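Local coordinates for protein HTPA Reductase (Selaginella moellendorffii, PDB 5U5N) that probably catalyses the NADH- or NADPH-dependent reduction of 4-hydroxy-tetrahydrodipicolinate to tetrahydrodipicolinate, the last step from aspartate to tetrahydrodipicolinate in the diaminopimelate route to lysine, at residues V32-T37 with D54-S59; N10-K15 with K44-G49; P6-D11 with V75-Y80. One frame throughout, in Å; residues are numbered along the deposited sequence.

Interaction 1: V32-T37 with D54-S59. With NAD (nicotinamide-adenine-dinucleotide), chain C.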
loop_
_atom_site.group_PDB
_atom_site.type_symbol
_atom_site.label_atom_id
_atom_site.label_comp_id
_atom_site.label_asym_id
_atom_site.label_seq_id
_atom_site.Cartn_x
_atom_site.Cartn_y
_atom_site.Cartn_z
ATOM N N VAL A 32 -28.470 -10.174 20.925
ATOM C CA VAL A 32 -29.260 -11.180 21.634
ATOM C C VAL A 32 -28.966 -10.974 23.127
ATOM O O VAL A 32 -27.807 -10.911 23.506
ATOM C CB VAL A 32 -28.866 -12.590 21.149
ATOM C CG1 VAL A 32 -29.514 -13.657 22.012
ATOM C CG2 VAL A 32 -29.275 -12.782 19.702
ATOM N N PRO A 33 -30.009 -10.824 23.990
ATOM C CA PRO A 33 -29.731 -10.500 25.385
ATOM C C PRO A 33 -29.396 -11.735 26.244
ATOM O O PRO A 33 -29.839 -11.840 27.404
ATOM C CB PRO A 33 -31.033 -9.850 25.826
ATOM C CG PRO A 33 -32.056 -10.648 25.111
ATOM C CD PRO A 33 -31.462 -10.940 23.760
ATOM N N LEU A 34 -28.600 -12.643 25.684
ATOM C CA LEU A 34 -27.995 -13.770 26.401
ATOM C C LEU A 34 -26.553 -13.895 25.998
ATOM O O LEU A 34 -26.214 -13.646 24.865
ATOM C CB LEU A 34 -28.730 -15.068 26.090
ATOM C CG LEU A 34 -30.128 -15.166 26.686
ATOM C CD1 LEU A 34 -31.010 -16.070 25.879
ATOM C CD2 LEU A 34 -30.055 -15.677 28.093
ATOM N N SER A 35 -25.705 -14.238 26.949
ATOM C CA SER A 35 -24.292 -14.448 26.731
ATOM C C SER A 35 -23.815 -15.602 27.609
ATOM O O SER A 35 -24.483 -15.982 28.589
ATOM C CB SER A 35 -23.532 -13.161 27.063
ATOM O OG SER A 35 -22.159 -13.250 26.673
ATOM N N LEU A 36 -22.687 -16.187 27.232
ATOM C CA LEU A 36 -22.071 -17.286 27.965
ATOM C C LEU A 36 -20.742 -16.776 28.471
ATOM O O LEU A 36 -19.984 -16.126 27.715
ATOM C CB LEU A 36 -21.908 -18.495 27.052
ATOM C CG LEU A 36 -23.234 -19.182 26.747
ATOM C CD1 LEU A 36 -23.126 -20.148 25.599
ATOM C CD2 LEU A 36 -23.740 -19.948 27.973
ATOM N N THR A 37 -20.483 -16.991 29.754
ATOM C CA THR A 37 -19.241 -16.562 30.385
ATOM C C THR A 37 -18.488 -17.823 30.773
ATOM O O THR A 37 -18.999 -18.940 30.586
ATOM C CB THR A 37 -19.469 -15.557 31.553
ATOM O OG1 THR A 37 -18.212 -15.032 31.991
ATOM C CG2 THR A 37 -20.212 -16.186 32.745
ATOM N N ASP A 54 -28.473 -11.015 29.852
ATOM C CA ASP A 54 -28.465 -12.110 30.819
ATOM C C ASP A 54 -27.225 -12.992 30.567
ATOM O O ASP A 54 -27.192 -13.777 29.631
ATOM C CB ASP A 54 -29.759 -12.898 30.616
ATOM C CG ASP A 54 -30.021 -13.924 31.679
ATOM O OD1 ASP A 54 -29.270 -14.015 32.671
ATOM O OD2 ASP A 54 -31.032 -14.657 31.529
ATOM N N VAL A 55 -26.197 -12.827 31.393
ATOM C CA VAL A 55 -24.964 -13.587 31.261
ATOM C C VAL A 55 -25.102 -14.911 32.078
ATOM O O VAL A 55 -25.381 -14.893 33.282
ATOM C CB VAL A 55 -23.766 -12.740 31.713
ATOM C CG1 VAL A 55 -22.476 -13.541 31.630
ATOM C CG2 VAL A 55 -23.686 -11.458 30.861
ATOM N N ARG A 56 -24.922 -16.036 31.394
ATOM C CA ARG A 56 -25.202 -17.339 31.944
ATOM C C ARG A 56 -23.890 -18.106 32.003
ATOM O O ARG A 56 -22.974 -17.868 31.214
ATOM C CB ARG A 56 -26.224 -18.068 31.074
ATOM C CG ARG A 56 -27.509 -17.277 30.822
ATOM C CD ARG A 56 -28.501 -17.396 31.980
ATOM N NE ARG A 56 -29.236 -18.674 31.922
ATOM C CZ ARG A 56 -30.317 -18.919 31.164
ATOM N NH1 ARG A 56 -30.884 -17.975 30.408
ATOM N NH2 ARG A 56 -30.843 -20.135 31.156
ATOM N N GLU A 57 -23.821 -19.033 32.949
ATOM C CA GLU A 57 -22.643 -19.864 33.151
ATOM C C GLU A 57 -22.523 -20.821 31.987
ATOM O O GLU A 57 -23.517 -21.232 31.401
ATOM C CB GLU A 57 -22.734 -20.637 34.482
ATOM C CG GLU A 57 -22.777 -19.736 35.716
ATOM C CD GLU A 57 -22.907 -20.490 37.033
ATOM O OE1 GLU A 57 -22.715 -21.735 37.065
ATOM O OE2 GLU A 57 -23.195 -19.838 38.068
ATOM N N VAL A 58 -21.290 -21.168 31.643
ATOM C CA VAL A 58 -21.062 -22.039 30.492
ATOM C C VAL A 58 -21.604 -23.461 30.703
ATOM O O VAL A 58 -21.917 -24.142 29.741
ATOM C CB VAL A 58 -19.582 -22.069 30.044
ATOM C CG1 VAL A 58 -18.692 -22.825 31.032
ATOM C CG2 VAL A 58 -19.488 -22.623 28.627
ATOM N N SER A 59 -21.745 -23.888 31.952
ATOM C CA SER A 59 -22.411 -25.167 32.256
ATOM C C SER A 59 -23.850 -25.236 31.741
ATOM O O SER A 59 -24.339 -26.328 31.444
ATOM C CB SER A 59 -22.398 -25.434 33.755
ATOM O OG SER A 59 -22.846 -24.295 34.448
HETATM P PA NAD C . -10.703 -11.432 28.749
HETATM O O1A NAD C . -9.836 -12.269 29.672
HETATM O O2A NAD C . -10.979 -9.969 29.033
HETATM O O5B NAD C . -12.125 -12.124 28.557
HETATM C C5B NAD C . -12.281 -13.436 28.052
HETATM C C4B NAD C . -13.574 -13.963 28.662
HETATM O O4B NAD C . -13.907 -15.252 28.148
HETATM C C3B NAD C . -13.512 -14.086 30.184
HETATM O O3B NAD C . -14.339 -13.067 30.775
HETATM C C2B NAD C . -13.948 -15.530 30.482
HETATM O O2B NAD C . -14.767 -15.625 31.670
HETATM C C1B NAD C . -14.629 -15.954 29.166
HETATM N N9A NAD C . -14.685 -17.403 28.831
HETATM C C8A NAD C . -13.738 -18.336 29.061
HETATM N N7A NAD C . -14.142 -19.547 28.612
HETATM C C5A NAD C . -15.364 -19.402 28.071
HETATM C C6A NAD C . -16.362 -20.287 27.432
HETATM N N6A NAD C . -16.115 -21.604 27.265
HETATM N N1A NAD C . -17.525 -19.749 27.004
HETATM C C2A NAD C . -17.804 -18.437 27.164
HETATM N N3A NAD C . -16.939 -17.574 27.751
HETATM C C4A NAD C . -15.723 -17.987 28.212
HETATM O O3 NAD C . -10.096 -11.626 27.263
HETATM P PN NAD C . -10.113 -10.475 26.120
HETATM O O1N NAD C . -9.168 -9.402 26.610
HETATM O O2N NAD C . -11.549 -10.120 25.782
HETATM O O5D NAD C . -9.529 -11.332 24.884
HETATM C C5D NAD C . -10.234 -12.489 24.445
HETATM C C4D NAD C . -9.513 -13.239 23.334
HETATM O O4D NAD C . -9.592 -12.476 22.125
HETATM C C3D NAD C . -8.023 -13.491 23.608
HETATM O O3D NAD C . -7.630 -14.813 23.197
HETATM C C2D NAD C . -7.320 -12.443 22.767
HETATM O O2D NAD C . -6.035 -12.854 22.295
HETATM C C1D NAD C . -8.273 -12.300 21.588
HETATM N N1N NAD C . -8.145 -11.054 20.805
HETATM C C2N NAD C . -8.182 -11.192 19.467
HETATM C C3N NAD C . -8.087 -10.103 18.606
HETATM C C7N NAD C . -8.118 -10.303 17.102
HETATM O O7N NAD C . -7.564 -9.476 16.395
HETATM N N7N NAD C . -8.720 -11.360 16.534
HETATM C C4N NAD C . -7.942 -8.836 19.175
HETATM C C5N NAD C . -7.901 -8.697 20.560
HETATM C C6N NAD C . -8.006 -9.831 21.365
#
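P33, S35 and T37 share a parallel ladder with D54 and R56, built from four backbone hydrogen bonds. D54 N gives to P33 O and S35 N to D54 O; R56 N then reaches S35 O at 2.8 Å, and T37 N meets R56 O at 3.0 Å. L34 CA and L36 CA add CA-H...O contacts to D54 O and R56 O, and the two strands run at 36° to each other.

Charged groups gather on the face that carries L34, D54 and R56. The R56 chain is bent at chi2 and chi3, and its NH1 makes a salt bridge with D54 OD2 at 3.5 Å. The same NH1 also pairs with E67, and NE pairs with E60, so three carboxylates would probably share in balancing the arginine charge. L34 CD2 lies 3.4 Å from R56 NH1, approaching the guanidinium obliquely, while the leucine and D54 side chains run side by side.

Apolar contact on the other face joins T37 to V55, whose side chains cross at about a right angle. T37 OG1 is anti to its backbone N (chi1 -172°) and bonds to D11 OD2; CB, meanwhile, rests 3.6 Å from V55 CG1. S35 OG, on the same face, is hydrogen-bonded to V9 O and C12 N.

Contact with the dinucleotide comes at the C-terminal end. L36 O approaches C2A of the adenine at 3.2 Å, and V58 CG2 lies 3.8 Å from its N6A. V58 CB also packs against T37 O. The pair fits the part of a Rossmann-type dinucleotide-binding domain beyond the first strand: 34-37 leads up to the adenine, with 51-57, reached through the intervening strand 44-48, parallel next to it.

Interaction 2: N10-K15 with K44-G49. With NAD (nicotinamide-adenine-dinucleotide), chain C.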
loop_
_atom_site.group_PDB
_atom_site.type_symbol
_atom_site.label_atom_id
_atom_site.label_comp_id
_atom_site.label_asym_id
_atom_site.label_seq_id
_atom_site.Cartn_x
_atom_site.Cartn_y
_atom_site.Cartn_z
ATOM N N ASN A 10 -20.278 -14.018 23.013
ATOM C CA ASN A 10 -19.676 -14.785 24.101
ATOM C C ASN A 10 -18.206 -14.425 24.153
ATOM O O ASN A 10 -17.478 -14.761 23.214
ATOM C CB ASN A 10 -19.863 -16.279 23.837
ATOM C CG ASN A 10 -21.318 -16.628 23.600
ATOM O OD1 ASN A 10 -22.201 -15.988 24.156
ATOM N ND2 ASN A 10 -21.580 -17.641 22.821
ATOM N N ASP A 11 -17.710 -13.724 25.172
ATOM C CA ASP A 11 -18.323 -13.393 26.451
ATOM C C ASP A 11 -18.458 -11.887 26.486
ATOM O O ASP A 11 -17.457 -11.200 26.413
ATOM C CB ASP A 11 -17.335 -13.871 27.538
ATOM C CG ASP A 11 -17.759 -13.546 28.970
ATOM O OD1 ASP A 11 -18.824 -12.937 29.229
ATOM O OD2 ASP A 11 -16.983 -13.920 29.887
ATOM N N CYS A 12 -19.672 -11.364 26.625
ATOM C CA CYS A 12 -19.832 -9.911 26.662
ATOM C C CYS A 12 -19.234 -9.235 27.913
ATOM O O CYS A 12 -19.162 -8.003 27.942
ATOM C CB CYS A 12 -21.288 -9.508 26.442
ATOM S SG CYS A 12 -22.343 -9.811 27.855
ATOM N N THR A 13 -18.799 -10.018 28.917
ATOM C CA THR A 13 -18.100 -9.487 30.091
ATOM C C THR A 13 -16.600 -9.458 29.972
ATOM O O THR A 13 -15.953 -8.827 30.779
ATOM C CB THR A 13 -18.425 -10.319 31.377
ATOM O OG1 THR A 13 -17.891 -11.647 31.274
ATOM C CG2 THR A 13 -19.902 -10.394 31.581
ATOM N N GLY A 14 -16.035 -10.183 29.016
ATOM C CA GLY A 14 -14.608 -10.040 28.692
ATOM C C GLY A 14 -14.308 -8.679 28.065
ATOM O O GLY A 14 -15.228 -7.967 27.687
ATOM N N LYS A 15 -13.044 -8.304 27.968
ATOM C CA LYS A 15 -12.708 -6.931 27.540
ATOM C C LYS A 15 -13.048 -6.668 26.083
ATOM O O LYS A 15 -13.686 -5.680 25.787
ATOM C CB LYS A 15 -11.244 -6.601 27.784
ATOM C CG LYS A 15 -10.768 -6.916 29.173
ATOM C CD LYS A 15 -10.012 -5.781 29.798
ATOM C CE LYS A 15 -9.171 -6.336 30.919
ATOM N NZ LYS A 15 -7.896 -6.880 30.359
ATOM N N LYS A 44 -25.026 -13.255 35.716
ATOM C CA LYS A 44 -25.250 -11.839 36.014
ATOM C C LYS A 44 -25.996 -11.132 34.876
ATOM O O LYS A 44 -26.152 -11.687 33.801
ATOM C CB LYS A 44 -23.908 -11.124 36.264
ATOM C CG LYS A 44 -22.846 -11.393 35.187
ATOM C CD LYS A 44 -21.525 -10.784 35.562
ATOM C CE LYS A 44 -20.800 -11.536 36.674
ATOM N NZ LYS A 44 -20.143 -12.790 36.202
ATOM N N ARG A 45 -26.432 -9.907 35.148
ATOM C CA ARG A 45 -27.105 -9.045 34.188
ATOM C C ARG A 45 -26.173 -7.871 33.942
ATOM O O ARG A 45 -25.833 -7.151 34.874
ATOM C CB ARG A 45 -28.441 -8.494 34.740
ATOM C CG ARG A 45 -29.691 -9.345 34.569
ATOM C CD ARG A 45 -30.816 -8.881 35.514
ATOM N NE ARG A 45 -30.489 -9.104 36.950
ATOM C CZ ARG A 45 -31.162 -8.636 37.996
ATOM N NH1 ARG A 45 -32.269 -7.903 37.842
ATOM N NH2 ARG A 45 -30.734 -8.924 39.232
ATOM N N VAL A 46 -25.768 -7.678 32.687
ATOM C CA VAL A 46 -24.943 -6.514 32.316
ATOM C C VAL A 46 -25.708 -5.618 31.350
ATOM O O VAL A 46 -26.567 -6.098 30.603
ATOM C CB VAL A 46 -23.588 -6.921 31.704
ATOM C CG1 VAL A 46 -22.785 -7.773 32.670
ATOM C CG2 VAL A 46 -23.730 -7.670 30.394
ATOM N N VAL A 47 -25.388 -4.321 31.352
ATOM C CA VAL A 47 -25.982 -3.379 30.402
ATOM C C VAL A 47 -24.990 -3.090 29.271
ATOM O O VAL A 47 -23.905 -2.616 29.530
ATOM C CB VAL A 47 -26.393 -2.052 31.077
ATOM C CG1 VAL A 47 -27.341 -1.290 30.156
ATOM C CG2 VAL A 47 -27.058 -2.301 32.429
ATOM N N ILE A 48 -25.366 -3.413 28.036
ATOM C CA ILE A 48 -24.586 -3.071 26.821
ATOM C C ILE A 48 -25.399 -2.045 26.045
ATOM O O ILE A 48 -26.410 -2.377 25.446
ATOM C CB ILE A 48 -24.310 -4.299 25.914
ATOM C CG1 ILE A 48 -23.514 -5.397 26.647
ATOM C CG2 ILE A 48 -23.563 -3.912 24.615
ATOM C CD1 ILE A 48 -22.280 -4.896 27.368
ATOM N N GLY A 49 -24.956 -0.791 26.059
ATOM C CA GLY A 49 -25.777 0.305 25.544
ATOM C C GLY A 49 -26.999 0.435 26.433
ATOM O O GLY A 49 -26.854 0.611 27.645
HETATM P PA NAD C . -10.703 -11.432 28.749
HETATM O O1A NAD C . -9.836 -12.269 29.672
HETATM O O2A NAD C . -10.979 -9.969 29.033
HETATM O O5B NAD C . -12.125 -12.124 28.557
HETATM C C5B NAD C . -12.281 -13.436 28.052
HETATM C C4B NAD C . -13.574 -13.963 28.662
HETATM O O4B NAD C . -13.907 -15.252 28.148
HETATM C C3B NAD C . -13.512 -14.086 30.184
HETATM O O3B NAD C . -14.339 -13.067 30.775
HETATM C C2B NAD C . -13.948 -15.530 30.482
HETATM O O2B NAD C . -14.767 -15.625 31.670
HETATM C C1B NAD C . -14.629 -15.954 29.166
HETATM N N9A NAD C . -14.685 -17.403 28.831
HETATM C C8A NAD C . -13.738 -18.336 29.061
HETATM N N7A NAD C . -14.142 -19.547 28.612
HETATM C C5A NAD C . -15.364 -19.402 28.071
HETATM C C6A NAD C . -16.362 -20.287 27.432
HETATM N N6A NAD C . -16.115 -21.604 27.265
HETATM N N1A NAD C . -17.525 -19.749 27.004
HETATM C C2A NAD C . -17.804 -18.437 27.164
HETATM N N3A NAD C . -16.939 -17.574 27.751
HETATM C C4A NAD C . -15.723 -17.987 28.212
HETATM O O3 NAD C . -10.096 -11.626 27.263
HETATM P PN NAD C . -10.113 -10.475 26.120
HETATM O O1N NAD C . -9.168 -9.402 26.610
HETATM O O2N NAD C . -11.549 -10.120 25.782
HETATM O O5D NAD C . -9.529 -11.332 24.884
HETATM C C5D NAD C . -10.234 -12.489 24.445
HETATM C C4D NAD C . -9.513 -13.239 23.334
HETATM O O4D NAD C . -9.592 -12.476 22.125
HETATM C C3D NAD C . -8.023 -13.491 23.608
HETATM O O3D NAD C . -7.630 -14.813 23.197
HETATM C C2D NAD C . -7.320 -12.443 22.767
HETATM O O2D NAD C . -6.035 -12.854 22.295
HETATM C C1D NAD C . -8.273 -12.300 21.588
HETATM N N1N NAD C . -8.145 -11.054 20.805
HETATM C C2N NAD C . -8.182 -11.192 19.467
HETATM C C3N NAD C . -8.087 -10.103 18.606
HETATM C C7N NAD C . -8.118 -10.303 17.102
HETATM O O7N NAD C . -7.564 -9.476 16.395
HETATM N N7N NAD C . -8.720 -11.360 16.534
HETATM C C4N NAD C . -7.942 -8.836 19.175
HETATM C C5N NAD C . -7.901 -8.697 20.560
HETATM C C6N NAD C . -8.006 -9.831 21.365
#
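T13 meets V46 through methyl groups: CG2 of T13 stands anti to its own carbonyl carbon, CG1 of V46 likewise (chi1 -59°), and the two side chains cross at about a right angle with T13 CG2 4.0 Å from V46 CG1. With T13 CG2 turned that way, OG1 falls between the backbone N and the carbonyl carbon (chi1 67°) and bonds to D11 OD1 at 2.6 Å. T13 N bonds to the same oxygen from the same face of the carboxylate, 61° out of its plane, closing an Asx turn. C12, which takes two conformations, brings SG onto V46 CG2 in one of them, a contact that is therefore doubtful. This is the loop between the first strand and first helix of the Rossmann-type domain: D11 to G14 form a type I turn, G14 is the N-cap, and K15 N gives a 2.9 Å bond to O2A of the dinucleotide. D11 OD2 accepts from the adenosine ribose O3B at 2.9 Å and weakly from O2B. An alanine here would probably leave the ribose hydroxyls and the T37 hydroxyl without OD2, and T13 without OD1, so that the turn could loosen. G14 CA passes 3.2 Å from O5B of the dinucleotide.

Interaction 3: P6-D11 with V75-Y80. With NAD (nicotinamide-adenine-dinucleotide), chain C.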
loop_
_atom_site.group_PDB
_atom_site.type_symbol
_atom_site.label_atom_id
_atom_site.label_comp_id
_atom_site.label_asym_id
_atom_site.label_seq_id
_atom_site.Cartn_x
_atom_site.Cartn_y
_atom_site.Cartn_z
ATOM N N PRO A 6 -29.164 -11.244 13.975
ATOM C CA PRO A 6 -28.812 -10.844 15.338
ATOM C C PRO A 6 -27.541 -11.552 15.826
ATOM O O PRO A 6 -27.198 -12.597 15.322
ATOM C CB PRO A 6 -30.035 -11.290 16.141
ATOM C CG PRO A 6 -30.521 -12.489 15.428
ATOM C CD PRO A 6 -30.292 -12.196 13.971
ATOM N N VAL A 7 -26.826 -10.949 16.762
ATOM C CA VAL A 7 -25.566 -11.515 17.218
ATOM C C VAL A 7 -25.585 -11.836 18.723
ATOM O O VAL A 7 -26.090 -11.055 19.522
ATOM C CB VAL A 7 -24.324 -10.637 16.916
ATOM C CG1 VAL A 7 -24.135 -10.543 15.436
ATOM C CG2 VAL A 7 -24.405 -9.241 17.504
ATOM N N MET A 8 -24.968 -12.970 19.072
ATOM C CA MET A 8 -24.749 -13.352 20.459
ATOM C C MET A 8 -23.271 -13.236 20.658
ATOM O O MET A 8 -22.497 -13.918 19.984
ATOM C CB MET A 8 -25.237 -14.784 20.704
ATOM C CG MET A 8 -25.021 -15.333 22.121
ATOM S SD MET A 8 -25.419 -17.092 22.149
ATOM C CE MET A 8 -25.560 -17.423 23.922
ATOM N N VAL A 9 -22.866 -12.380 21.586
ATOM C CA VAL A 9 -21.447 -12.204 21.905
ATOM C C VAL A 9 -21.102 -12.967 23.168
ATOM O O VAL A 9 -21.579 -12.608 24.232
ATOM C CB VAL A 9 -21.090 -10.706 22.083
ATOM C CG1 VAL A 9 -19.630 -10.538 22.391
ATOM C CG2 VAL A 9 -21.507 -9.911 20.855
ATOM N N ASN A 10 -20.278 -14.018 23.013
ATOM C CA ASN A 10 -19.676 -14.785 24.101
ATOM C C ASN A 10 -18.206 -14.425 24.153
ATOM O O ASN A 10 -17.478 -14.761 23.214
ATOM C CB ASN A 10 -19.863 -16.279 23.837
ATOM C CG ASN A 10 -21.318 -16.628 23.600
ATOM O OD1 ASN A 10 -22.201 -15.988 24.156
ATOM N ND2 ASN A 10 -21.580 -17.641 22.821
ATOM N N ASP A 11 -17.710 -13.724 25.172
ATOM C CA ASP A 11 -18.323 -13.393 26.451
ATOM C C ASP A 11 -18.458 -11.887 26.486
ATOM O O ASP A 11 -17.457 -11.200 26.413
ATOM C CB ASP A 11 -17.335 -13.871 27.538
ATOM C CG ASP A 11 -17.759 -13.546 28.970
ATOM O OD1 ASP A 11 -18.824 -12.937 29.229
ATOM O OD2 ASP A 11 -16.983 -13.920 29.887
ATOM N N VAL A 75 -29.446 -16.239 14.481
ATOM C CA VAL A 75 -28.334 -15.761 15.268
ATOM C C VAL A 75 -26.985 -16.197 14.689
ATOM O O VAL A 75 -26.858 -17.304 14.161
ATOM C CB VAL A 75 -28.422 -16.223 16.737
ATOM C CG1 VAL A 75 -28.269 -17.724 16.842
ATOM C CG2 VAL A 75 -27.388 -15.498 17.589
ATOM N N ILE A 76 -26.015 -15.292 14.787
ATOM C CA ILE A 76 -24.624 -15.576 14.532
ATOM C C ILE A 76 -23.930 -15.354 15.836
ATOM O O ILE A 76 -24.147 -14.337 16.469
ATOM C CB ILE A 76 -24.046 -14.584 13.473
ATOM C CG1 ILE A 76 -24.625 -14.921 12.109
ATOM C CG2 ILE A 76 -22.516 -14.643 13.461
ATOM C CD1 ILE A 76 -24.332 -13.918 11.021
ATOM N N VAL A 77 -23.070 -16.270 16.208
ATOM C CA VAL A 77 -22.307 -16.164 17.442
ATOM C C VAL A 77 -20.960 -15.492 17.166
ATOM O O VAL A 77 -20.304 -15.809 16.194
ATOM C CB VAL A 77 -22.072 -17.539 18.067
ATOM C CG1 VAL A 77 -21.176 -17.431 19.289
ATOM C CG2 VAL A 77 -23.400 -18.205 18.429
ATOM N N VAL A 78 -20.583 -14.560 18.035
ATOM C CA VAL A 78 -19.266 -13.979 18.063
ATOM C C VAL A 78 -18.548 -14.466 19.310
ATOM O O VAL A 78 -19.049 -14.221 20.433
ATOM C CB VAL A 78 -19.383 -12.463 18.128
ATOM C CG1 VAL A 78 -18.018 -11.840 18.308
ATOM C CG2 VAL A 78 -20.026 -11.939 16.837
ATOM N N ASP A 79 -17.423 -15.177 19.122
ATOM C CA ASP A 79 -16.637 -15.759 20.191
ATOM C C ASP A 79 -15.333 -14.994 20.429
ATOM O O ASP A 79 -14.429 -15.040 19.594
ATOM C CB ASP A 79 -16.348 -17.227 19.883
ATOM C CG ASP A 79 -15.825 -17.997 21.079
ATOM O OD1 ASP A 79 -14.671 -17.770 21.452
ATOM O OD2 ASP A 79 -16.579 -18.851 21.670
ATOM N N TYR A 80 -15.286 -14.263 21.552
ATOM C CA TYR A 80 -14.072 -13.748 22.160
ATOM C C TYR A 80 -14.024 -14.237 23.610
ATOM O O TYR A 80 -14.500 -13.557 24.545
ATOM C CB TYR A 80 -14.024 -12.228 22.145
ATOM C CG TYR A 80 -13.667 -11.645 20.811
ATOM C CD1 TYR A 80 -12.332 -11.445 20.450
ATOM C CD2 TYR A 80 -14.658 -11.255 19.912
ATOM C CE1 TYR A 80 -11.977 -10.870 19.222
ATOM C CE2 TYR A 80 -14.321 -10.681 18.676
ATOM C CZ TYR A 80 -12.980 -10.492 18.335
ATOM O OH TYR A 80 -12.667 -9.930 17.097
HETATM P PA NAD C . -10.703 -11.432 28.749
HETATM O O1A NAD C . -9.836 -12.269 29.672
HETATM O O2A NAD C . -10.979 -9.969 29.033
HETATM O O5B NAD C . -12.125 -12.124 28.557
HETATM C C5B NAD C . -12.281 -13.436 28.052
HETATM C C4B NAD C . -13.574 -13.963 28.662
HETATM O O4B NAD C . -13.907 -15.252 28.148
HETATM C C3B NAD C . -13.512 -14.086 30.184
HETATM O O3B NAD C . -14.339 -13.067 30.775
HETATM C C2B NAD C . -13.948 -15.530 30.482
HETATM O O2B NAD C . -14.767 -15.625 31.670
HETATM C C1B NAD C . -14.629 -15.954 29.166
HETATM N N9A NAD C . -14.685 -17.403 28.831
HETATM C C8A NAD C . -13.738 -18.336 29.061
HETATM N N7A NAD C . -14.142 -19.547 28.612
HETATM C C5A NAD C . -15.364 -19.402 28.071
HETATM C C6A NAD C . -16.362 -20.287 27.432
HETATM N N6A NAD C . -16.115 -21.604 27.265
HETATM N N1A NAD C . -17.525 -19.749 27.004
HETATM C C2A NAD C . -17.804 -18.437 27.164
HETATM N N3A NAD C . -16.939 -17.574 27.751
HETATM C C4A NAD C . -15.723 -17.987 28.212
HETATM O O3 NAD C . -10.096 -11.626 27.263
HETATM P PN NAD C . -10.113 -10.475 26.120
HETATM O O1N NAD C . -9.168 -9.402 26.610
HETATM O O2N NAD C . -11.549 -10.120 25.782
HETATM O O5D NAD C . -9.529 -11.332 24.884
HETATM C C5D NAD C . -10.234 -12.489 24.445
HETATM C C4D NAD C . -9.513 -13.239 23.334
HETATM O O4D NAD C . -9.592 -12.476 22.125
HETATM C C3D NAD C . -8.023 -13.491 23.608
HETATM O O3D NAD C . -7.630 -14.813 23.197
HETATM C C2D NAD C . -7.320 -12.443 22.767
HETATM O O2D NAD C . -6.035 -12.854 22.295
HETATM C C1D NAD C . -8.273 -12.300 21.588
HETATM N N1N NAD C . -8.145 -11.054 20.805
HETATM C C2N NAD C . -8.182 -11.192 19.467
HETATM C C3N NAD C . -8.087 -10.103 18.606
HETATM C C7N NAD C . -8.118 -10.303 17.102
HETATM O O7N NAD C . -7.564 -9.476 16.395
HETATM N N7N NAD C . -8.720 -11.360 16.534
HETATM C C4N NAD C . -7.942 -8.836 19.175
HETATM C C5N NAD C . -7.901 -8.697 20.560
HETATM C C6N NAD C . -8.006 -9.831 21.365
#
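M8, N10, I76 and V78 form the tight part of the contact, where parallel strands exchange short backbone bonds. V78 N reaches M8 O at 2.8 Å, almost straight at 172°, and N10 N gives to V78 O at 2.9 Å. The side chains fit closely too: M8 CB sits 3.9 Å from V75 CG2, and N10 ND2 lies 3.6 Å from V77 CG1. M8 CG is anti to its backbone N (chi1 178°), and the chain continues extended and touches V64 and V68 of helix 61-71. On the other face V7, V9, I76 and V78 meet helices 15-27 and 241-259. This pairs the first strand of the Rossmann-type sheet with the strand that follows helix 61-71. Toward the dinucleotide the pairing slackens in one bond: at the cis peptide between N10 and D11, D11 N reaches Y80 O at 3.3 Å from well above the carbonyl plane, while Y80 N still bonds N10 O at 2.8 Å. The Y80 ring meets the nicotinamide ribose there at its edge, CD1 3.4 Å from O4D and in plane, with OH bonded to T247. At the opposite end P6, partly exposed, rests CG 3.9 Å from V75 CA.

The three contacts lie on the same side of the chain's centre, their centres 9 to 11 Å apart, all in the N-terminal nucleotide-binding region. Along the chain, 6-11 and 10-15 overlap and come first, then 32-37, 44-49, 54-59 and 75-80. Interaction 1 is therefore nested inside the loop closed by interaction 3, and its segments alternate with those of interaction 2. Strand 51-57 sits between strands 34-37 and 44-48 in one small sheet, hydrogen-bonded V55 to K44, whereas interaction 3 belongs to the main parallel sheet. The small sheet lies against strand 7-10. All three touch NAD, so strand ends and loop together shape its binding site.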